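Putative C39-like peptidase (Bacillus anthracis, PDB 3ERV) is of unproven function but probably acts as a papain-like cysteine peptidase of the C39 type, associated with the membrane. Local coordinates at residues E102-G110 and D170-H178; V146-L156 and K208-Q219. One frame throughout, in Å; residues are numbered along the deposited sequence.

Interaction 1. Residues E102-G110 and D170-H178; sequences ESGYGVYHG and DVSITYNEH
With chi1 at 174°, Tyr105 carries its ring away from its own backbone N and sends the hydroxyl to Ile173 and Glu177; Tyr108, with chi1 at -79°, swings its ring beside its backbone N, and Tyr105 OH and Tyr108 OH share a hydrogen bond of 2.7 Å in which either could be the donor. The contact belongs to the papain-like fold of the C39 family: the loop entering helix 109-119, with Tyr108 as N-cap residue, lies against the link between strands 169-173 and 177-185. That link is a type I turn from Thr174 to Glu177, and Thr174 OG1 also accepts from Asn176 N, forming an ST turn.

Ile173 and Tyr105 lie alongside each other, running in opposite senses, and Ile173 CG2 makes an off-centre CH-pi contact 4.1 Å from the Tyr105 ring centroid. Thr174 O lies in the plane of that ring, at its edge, 3.3 Å from Tyr105 CE1. Trp164 of strand 162-166 also meets the Tyr105 ring. The Glu177 carboxylate plane is turned 42° from this ring, and Glu177 CB approaches Tyr105 OH to 3.4 Å. Thr174 N gives Tyr105 OH a weak hydrogen bond of 3.4 Å, while Tyr108 OH lies 3.1 Å from Ser172 O.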
# COMPACT_ATOMS: atom_id res chain seq x y z
N GLU A 102 2.91 17.85 -11.12
CA GLU A 102 1.46 18.12 -11.06
C GLU A 102 1.01 17.67 -9.71
O GLU A 102 1.69 16.86 -9.09
CB GLU A 102 0.72 17.33 -12.13
CG GLU A 102 1.18 17.72 -13.51
CD GLU A 102 0.68 19.10 -13.88
OE1 GLU A 102 -0.39 19.48 -13.35
OE2 GLU A 102 1.32 19.79 -14.71
N SER A 103 -0.12 18.20 -9.23
CA SER A 103 -0.69 17.77 -7.94
C SER A 103 -1.11 16.31 -7.94
O SER A 103 -1.64 15.83 -8.93
CB SER A 103 -1.95 18.58 -7.62
OG SER A 103 -1.63 19.95 -7.65
N GLY A 104 -0.96 15.65 -6.78
CA GLY A 104 -1.45 14.29 -6.61
C GLY A 104 -1.26 13.82 -5.20
O GLY A 104 -0.53 14.46 -4.40
N TYR A 105 -1.90 12.72 -4.84
CA TYR A 105 -1.75 12.22 -3.51
C TYR A 105 -1.41 10.70 -3.52
O TYR A 105 -0.24 10.32 -3.43
CB TYR A 105 -3.03 12.54 -2.71
CG TYR A 105 -3.03 11.92 -1.31
CD1 TYR A 105 -2.03 12.26 -0.39
CD2 TYR A 105 -4.02 11.03 -0.92
CE1 TYR A 105 -2.01 11.70 0.88
CE2 TYR A 105 -4.01 10.45 0.36
CZ TYR A 105 -2.98 10.83 1.26
OH TYR A 105 -2.92 10.33 2.54
N GLY A 106 -2.43 9.85 -3.69
CA GLY A 106 -2.23 8.39 -3.61
C GLY A 106 -3.60 7.77 -3.72
O GLY A 106 -4.56 8.44 -4.15
N VAL A 107 -3.71 6.52 -3.31
CA VAL A 107 -4.95 5.78 -3.47
C VAL A 107 -5.05 4.88 -2.25
O VAL A 107 -4.03 4.42 -1.74
CB VAL A 107 -4.98 4.96 -4.80
CG1 VAL A 107 -3.84 3.93 -4.79
CG2 VAL A 107 -6.32 4.25 -4.96
N TYR A 108 -6.26 4.65 -1.77
CA TYR A 108 -6.44 3.85 -0.57
C TYR A 108 -6.85 2.41 -0.94
O TYR A 108 -6.84 2.03 -2.10
CB TYR A 108 -7.43 4.54 0.39
CG TYR A 108 -6.82 5.68 1.20
CD1 TYR A 108 -5.45 5.97 1.10
CD2 TYR A 108 -7.59 6.45 2.11
CE1 TYR A 108 -4.86 6.98 1.84
CE2 TYR A 108 -7.00 7.48 2.88
CZ TYR A 108 -5.62 7.74 2.73
OH TYR A 108 -4.96 8.75 3.45
N HIS A 109 -7.20 1.62 0.07
CA HIS A 109 -7.36 0.21 -0.12
C HIS A 109 -8.51 -0.20 -1.10
O HIS A 109 -8.38 -1.19 -1.80
CB HIS A 109 -7.55 -0.47 1.25
CG HIS A 109 -8.89 -0.22 1.86
ND1 HIS A 109 -9.95 -1.09 1.71
CD2 HIS A 109 -9.36 0.82 2.60
CE1 HIS A 109 -11.02 -0.60 2.33
NE2 HIS A 109 -10.68 0.56 2.89
N GLY A 110 -9.61 0.54 -1.15
CA GLY A 110 -10.75 0.08 -1.99
C GLY A 110 -10.39 -0.10 -3.47
O GLY A 110 -10.45 -1.21 -4.06
N ASP A 170 -15.42 13.44 4.65
CA ASP A 170 -14.09 13.90 4.99
C ASP A 170 -13.13 12.74 4.97
O ASP A 170 -13.51 11.61 5.28
CB ASP A 170 -14.09 14.50 6.39
CG ASP A 170 -15.05 15.65 6.51
OD1 ASP A 170 -15.59 16.09 5.45
OD2 ASP A 170 -15.27 16.12 7.66
N VAL A 171 -11.91 13.03 4.58
CA VAL A 171 -10.89 12.02 4.66
C VAL A 171 -9.62 12.65 5.21
O VAL A 171 -9.26 13.75 4.85
CB VAL A 171 -10.65 11.25 3.29
CG1 VAL A 171 -10.67 12.21 2.12
CG2 VAL A 171 -9.30 10.50 3.31
N SER A 172 -8.97 11.91 6.10
CA SER A 172 -7.69 12.34 6.65
C SER A 172 -6.54 11.92 5.75
O SER A 172 -6.42 10.73 5.39
CB SER A 172 -7.52 11.77 8.04
OG SER A 172 -8.53 12.32 8.86
N ILE A 173 -5.73 12.91 5.36
CA ILE A 173 -4.57 12.70 4.53
C ILE A 173 -3.31 13.28 5.19
O ILE A 173 -3.38 14.17 6.05
CB ILE A 173 -4.76 13.33 3.09
CG1 ILE A 173 -4.68 14.85 3.11
CG2 ILE A 173 -6.02 12.78 2.34
CD1 ILE A 173 -3.32 15.32 2.70
N THR A 174 -2.17 12.71 4.86
CA THR A 174 -0.90 13.27 5.23
C THR A 174 0.03 13.09 4.04
O THR A 174 0.04 12.03 3.45
CB THR A 174 -0.26 12.58 6.48
OG1 THR A 174 1.11 13.01 6.56
CG2 THR A 174 -0.27 11.04 6.39
N TYR A 175 0.83 14.12 3.72
CA TYR A 175 1.73 14.02 2.58
C TYR A 175 2.95 13.16 2.88
O TYR A 175 3.88 13.09 2.10
CB TYR A 175 2.13 15.41 2.08
CG TYR A 175 1.00 16.42 2.20
CD1 TYR A 175 0.05 16.57 1.19
CD2 TYR A 175 0.89 17.23 3.35
CE1 TYR A 175 -0.99 17.51 1.30
CE2 TYR A 175 -0.14 18.19 3.48
CZ TYR A 175 -1.08 18.31 2.46
OH TYR A 175 -2.09 19.25 2.59
N ASN A 176 2.90 12.51 4.02
CA ASN A 176 3.81 11.46 4.43
C ASN A 176 3.28 10.08 3.96
O ASN A 176 3.92 9.07 4.20
CB ASN A 176 3.74 11.39 5.99
CG ASN A 176 4.61 12.41 6.66
OD1 ASN A 176 5.75 12.10 7.01
ND2 ASN A 176 4.08 13.63 6.87
N GLU A 177 2.06 10.03 3.41
CA GLU A 177 1.44 8.74 3.04
C GLU A 177 2.41 7.91 2.22
O GLU A 177 3.06 8.42 1.31
CB GLU A 177 0.15 8.93 2.21
CG GLU A 177 -0.59 7.61 1.82
CD GLU A 177 -0.38 7.11 0.37
OE1 GLU A 177 0.35 7.75 -0.43
OE2 GLU A 177 -0.94 6.04 0.02
N HIS A 178 2.48 6.63 2.53
CA HIS A 178 3.36 5.72 1.86
C HIS A 178 2.77 4.29 1.76
O HIS A 178 1.80 3.92 2.47
CB HIS A 178 4.72 5.72 2.56
CG HIS A 178 5.83 5.09 1.75
ND1 HIS A 178 5.95 5.28 0.38
CD2 HIS A 178 6.86 4.29 2.11
CE1 HIS A 178 7.01 4.62 -0.06
NE2 HIS A 178 7.58 4.01 0.97

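Interaction 2. Residues V146-L156 and K208-Q219; sequences VIITNATFAPL and KFEQAWVQMGSQ
The indole of Trp213 has Ser218 CA over one face, near the rim, and Gln219 O in plane at its edge; Ile148 O also approaches the edge, 3.5 Å from Trp213 CD1. Water 2 sits over the centre of one face of the Phe209 ring, and bonds to Phe209 O and Thr149 OG1. The Phe153 and Phe209 side chains extend alongside each other in the same sense, with Phe153 CD1 4.1 Å from Phe209 CE1, while Ile147 CD1 points back at the Phe209 ring, 3.8 Å from Phe209 CZ.

In this part of the papain-like fold, helix 206-215 lies across strand 145-150 of the antiparallel sheet; the axes of the local segments 208-215 and 146-150 cross at 99°, 6.9 Å apart at closest approach. Ala212 CB fits between Thr149 OG1 and the Phe153-Ala154 backbone. A Schellman motif with Gly217 as C-prime residue ends the helix, and the chain returns to the strand: Gln219 O accepts from Ile148 N (3.3 Å) and Trp213 NE1 (2.9 Å), which reach it from opposite faces of its carbonyl plane.

Gln215, the last helical residue, is extended, CG anti to its backbone N (chi1 -179°), and its amide clasps the Leu156 backbone at the far end of 146-156. Leu156 N bonds to Gln215 OE1 at 2.6 Å, and Gln215 NE2 to Leu156 O at 3.0 Å, both in the carbonyl plane on a lone pair. Directional bonds thus pin the helix C-terminus and its exit to Leu156 and Ile148, and three bridging waters satisfy polar atoms of this mixed interface.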
# COMPACT_ATOMS: atom_id res chain seq x y z
N VAL A 146 0.26 -5.96 1.01
CA VAL A 146 0.46 -4.58 0.67
C VAL A 146 -0.20 -3.70 1.74
O VAL A 146 -1.38 -3.91 2.09
CB VAL A 146 -0.14 -4.28 -0.71
CG1 VAL A 146 -0.08 -2.74 -1.03
CG2 VAL A 146 0.54 -5.14 -1.77
N ILE A 147 0.54 -2.74 2.29
CA ILE A 147 -0.02 -1.92 3.36
C ILE A 147 0.11 -0.41 3.15
O ILE A 147 1.12 0.08 2.63
CB ILE A 147 0.51 -2.35 4.76
CG1 ILE A 147 1.97 -1.96 4.88
CG2 ILE A 147 0.29 -3.87 5.05
CD1 ILE A 147 2.16 -0.69 5.68
N ILE A 148 -0.90 0.34 3.53
CA ILE A 148 -0.77 1.79 3.48
C ILE A 148 -0.31 2.27 4.88
O ILE A 148 -0.88 1.84 5.87
CB ILE A 148 -2.12 2.48 3.13
CG1 ILE A 148 -2.71 1.93 1.82
CG2 ILE A 148 -1.96 4.02 3.09
CD1 ILE A 148 -1.91 2.20 0.63
N THR A 149 0.71 3.12 4.95
CA THR A 149 1.22 3.62 6.23
C THR A 149 1.74 5.02 5.99
O THR A 149 1.29 5.67 5.05
CB THR A 149 2.34 2.73 6.82
OG1 THR A 149 2.73 3.25 8.11
CG2 THR A 149 3.58 2.71 5.91
N ASN A 150 2.68 5.49 6.81
CA ASN A 150 3.38 6.75 6.46
C ASN A 150 4.88 6.51 6.34
O ASN A 150 5.40 5.55 6.90
CB ASN A 150 3.07 7.87 7.45
CG ASN A 150 3.84 7.71 8.76
OD1 ASN A 150 5.03 8.01 8.84
ND2 ASN A 150 3.19 7.16 9.75
N ALA A 151 5.58 7.39 5.62
CA ALA A 151 6.99 7.16 5.29
C ALA A 151 7.95 6.95 6.49
O ALA A 151 9.03 6.36 6.31
CB ALA A 151 7.48 8.27 4.39
N THR A 152 7.55 7.40 7.70
CA THR A 152 8.40 7.24 8.90
C THR A 152 8.18 5.91 9.60
O THR A 152 8.97 5.52 10.47
CB THR A 152 8.13 8.31 10.01
OG1 THR A 152 6.90 8.01 10.68
CG2 THR A 152 8.09 9.73 9.44
N PHE A 153 7.10 5.22 9.24
CA PHE A 153 6.80 3.96 9.88
C PHE A 153 6.62 4.11 11.40
O PHE A 153 6.83 3.16 12.16
CB PHE A 153 7.87 2.93 9.57
CG PHE A 153 8.12 2.76 8.09
CD1 PHE A 153 7.08 2.38 7.23
CD2 PHE A 153 9.38 2.97 7.56
CE1 PHE A 153 7.31 2.25 5.88
CE2 PHE A 153 9.61 2.83 6.20
CZ PHE A 153 8.56 2.48 5.36
N ALA A 154 6.22 5.31 11.83
CA ALA A 154 5.87 5.54 13.23
C ALA A 154 4.67 6.45 13.27
O ALA A 154 4.41 7.19 12.30
CB ALA A 154 7.06 6.14 14.01
N PRO A 155 3.92 6.41 14.38
CA PRO A 155 2.72 7.23 14.50
C PRO A 155 3.05 8.72 14.33
O PRO A 155 4.16 9.20 14.70
CB PRO A 155 2.21 6.91 15.91
CG PRO A 155 2.77 5.51 16.18
CD PRO A 155 4.12 5.51 15.53
N LEU A 156 2.14 9.46 13.72
CA LEU A 156 2.41 10.84 13.46
C LEU A 156 1.58 11.63 14.43
O LEU A 156 0.49 11.20 14.85
CB LEU A 156 2.03 11.23 12.02
CG LEU A 156 2.87 10.67 10.87
CD1 LEU A 156 2.22 10.96 9.49
CD2 LEU A 156 4.32 11.15 10.93
N LYS A 208 6.19 0.50 16.56
CA LYS A 208 5.92 1.79 15.93
C LYS A 208 5.27 1.61 14.55
O LYS A 208 4.34 2.32 14.16
CB LYS A 208 7.24 2.55 15.76
CG LYS A 208 7.89 3.04 17.08
CD LYS A 208 7.38 4.41 17.42
CE LYS A 208 6.86 4.50 18.88
NZ LYS A 208 5.40 4.06 19.05
N PHE A 209 5.80 0.63 13.81
CA PHE A 209 5.24 0.19 12.53
C PHE A 209 3.77 -0.13 12.63
O PHE A 209 2.94 0.36 11.84
CB PHE A 209 5.99 -1.04 12.00
CG PHE A 209 5.53 -1.47 10.62
CD1 PHE A 209 6.18 -1.01 9.50
CD2 PHE A 209 4.43 -2.30 10.47
CE1 PHE A 209 5.76 -1.40 8.23
CE2 PHE A 209 4.00 -2.69 9.23
CZ PHE A 209 4.66 -2.24 8.10
N GLU A 210 3.41 -0.94 13.62
CA GLU A 210 2.04 -1.37 13.75
C GLU A 210 1.12 -0.21 14.07
O GLU A 210 -0.04 -0.17 13.62
CB GLU A 210 1.91 -2.44 14.83
CG GLU A 210 2.82 -3.65 14.63
CD GLU A 210 2.72 -4.62 15.80
OE1 GLU A 210 2.20 -4.20 16.86
OE2 GLU A 210 3.17 -5.79 15.70
N GLN A 211 1.63 0.72 14.87
CA GLN A 211 0.84 1.86 15.34
C GLN A 211 0.60 2.86 14.21
O GLN A 211 -0.51 3.40 14.05
CB GLN A 211 1.54 2.55 16.52
CG GLN A 211 1.49 1.76 17.81
CD GLN A 211 2.37 2.36 18.89
OE1 GLN A 211 3.38 3.03 18.60
NE2 GLN A 211 2.01 2.12 20.15
N ALA A 212 1.65 3.10 13.44
CA ALA A 212 1.55 3.89 12.20
C ALA A 212 0.50 3.30 11.24
O ALA A 212 -0.33 4.03 10.69
CB ALA A 212 2.92 3.99 11.53
N TRP A 213 0.55 1.98 11.05
CA TRP A 213 -0.39 1.22 10.17
C TRP A 213 -1.83 1.39 10.62
O TRP A 213 -2.72 1.72 9.83
CB TRP A 213 -0.04 -0.28 10.13
CG TRP A 213 -1.01 -1.08 9.31
CD1 TRP A 213 -1.25 -0.96 7.96
CD2 TRP A 213 -1.90 -2.10 9.79
NE1 TRP A 213 -2.23 -1.87 7.57
CE2 TRP A 213 -2.65 -2.56 8.67
CE3 TRP A 213 -2.14 -2.65 11.05
CZ2 TRP A 213 -3.62 -3.55 8.79
CZ3 TRP A 213 -3.11 -3.64 11.17
CH2 TRP A 213 -3.82 -4.10 10.05
N VAL A 214 -2.06 1.16 11.92
CA VAL A 214 -3.39 1.35 12.51
C VAL A 214 -3.88 2.80 12.37
O VAL A 214 -5.04 3.07 12.03
CB VAL A 214 -3.41 0.91 14.01
CG1 VAL A 214 -4.67 1.44 14.69
CG2 VAL A 214 -3.34 -0.62 14.13
N GLN A 215 -2.96 3.74 12.61
CA GLN A 215 -3.24 5.17 12.44
C GLN A 215 -3.67 5.57 11.04
O GLN A 215 -4.53 6.43 10.91
CB GLN A 215 -2.02 6.02 12.83
CG GLN A 215 -2.31 7.49 12.68
CD GLN A 215 -1.20 8.35 13.25
OE1 GLN A 215 -0.04 8.26 12.85
NE2 GLN A 215 -1.56 9.18 14.19
N MET A 216 -3.08 4.96 10.00
CA MET A 216 -3.55 5.20 8.62
C MET A 216 -4.79 4.40 8.22
O MET A 216 -5.18 4.45 7.06
CB MET A 216 -2.43 4.97 7.60
CG MET A 216 -1.34 6.04 7.62
SD MET A 216 -1.91 7.70 7.18
CE MET A 216 -2.52 7.48 5.50
N GLY A 217 -5.42 3.67 9.14
CA GLY A 217 -6.71 3.10 8.82
C GLY A 217 -6.67 1.58 8.76
O GLY A 217 -7.62 0.95 8.30
N SER A 218 -5.58 0.99 9.22
CA SER A 218 -5.40 -0.46 9.12
C SER A 218 -5.62 -1.02 7.69
O SER A 218 -6.19 -2.10 7.52
CB SER A 218 -6.34 -1.16 10.11
OG SER A 218 -5.85 -1.03 11.44
N GLN A 219 -5.18 -0.27 6.68
CA GLN A 219 -5.47 -0.63 5.29
C GLN A 219 -4.48 -1.68 4.78
O GLN A 219 -3.26 -1.49 4.88
CB GLN A 219 -5.44 0.57 4.40
CG GLN A 219 -6.09 1.85 4.95
CD GLN A 219 -6.14 2.90 3.86
OE1 GLN A 219 -6.42 2.56 2.71
NE2 GLN A 219 -5.84 4.17 4.18
O HOH W 1 -3.26 1.66 7.14
O HOH W 2 3.60 0.82 9.16
O HOH W 3 0.40 6.81 10.33

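How the interactions relate
Both contacts are largely buried and reach the same antiparallel sheet, in which strands 177-185 and 145-150 are neighbours; their centres are 13 Å apart. His178 O to Thr149 N, at 2.8 Å, probably joins them through the sheet, and Tyr108 OH packs on Met216 CE at 3.4 Å. Interaction 1 buries 346 Å² and relies on two tyrosines set against a strand end, its turn and the Glu177 side chain, whereas interaction 2 buries 816 Å² by helix-on-strand packing with ordered waters. His178, which takes no part across interaction 1, bonds to Asp194 and with Cys50 fits a possible catalytic triad; Phe153 touches Asp194, so both segment pairs lie close to this possible site.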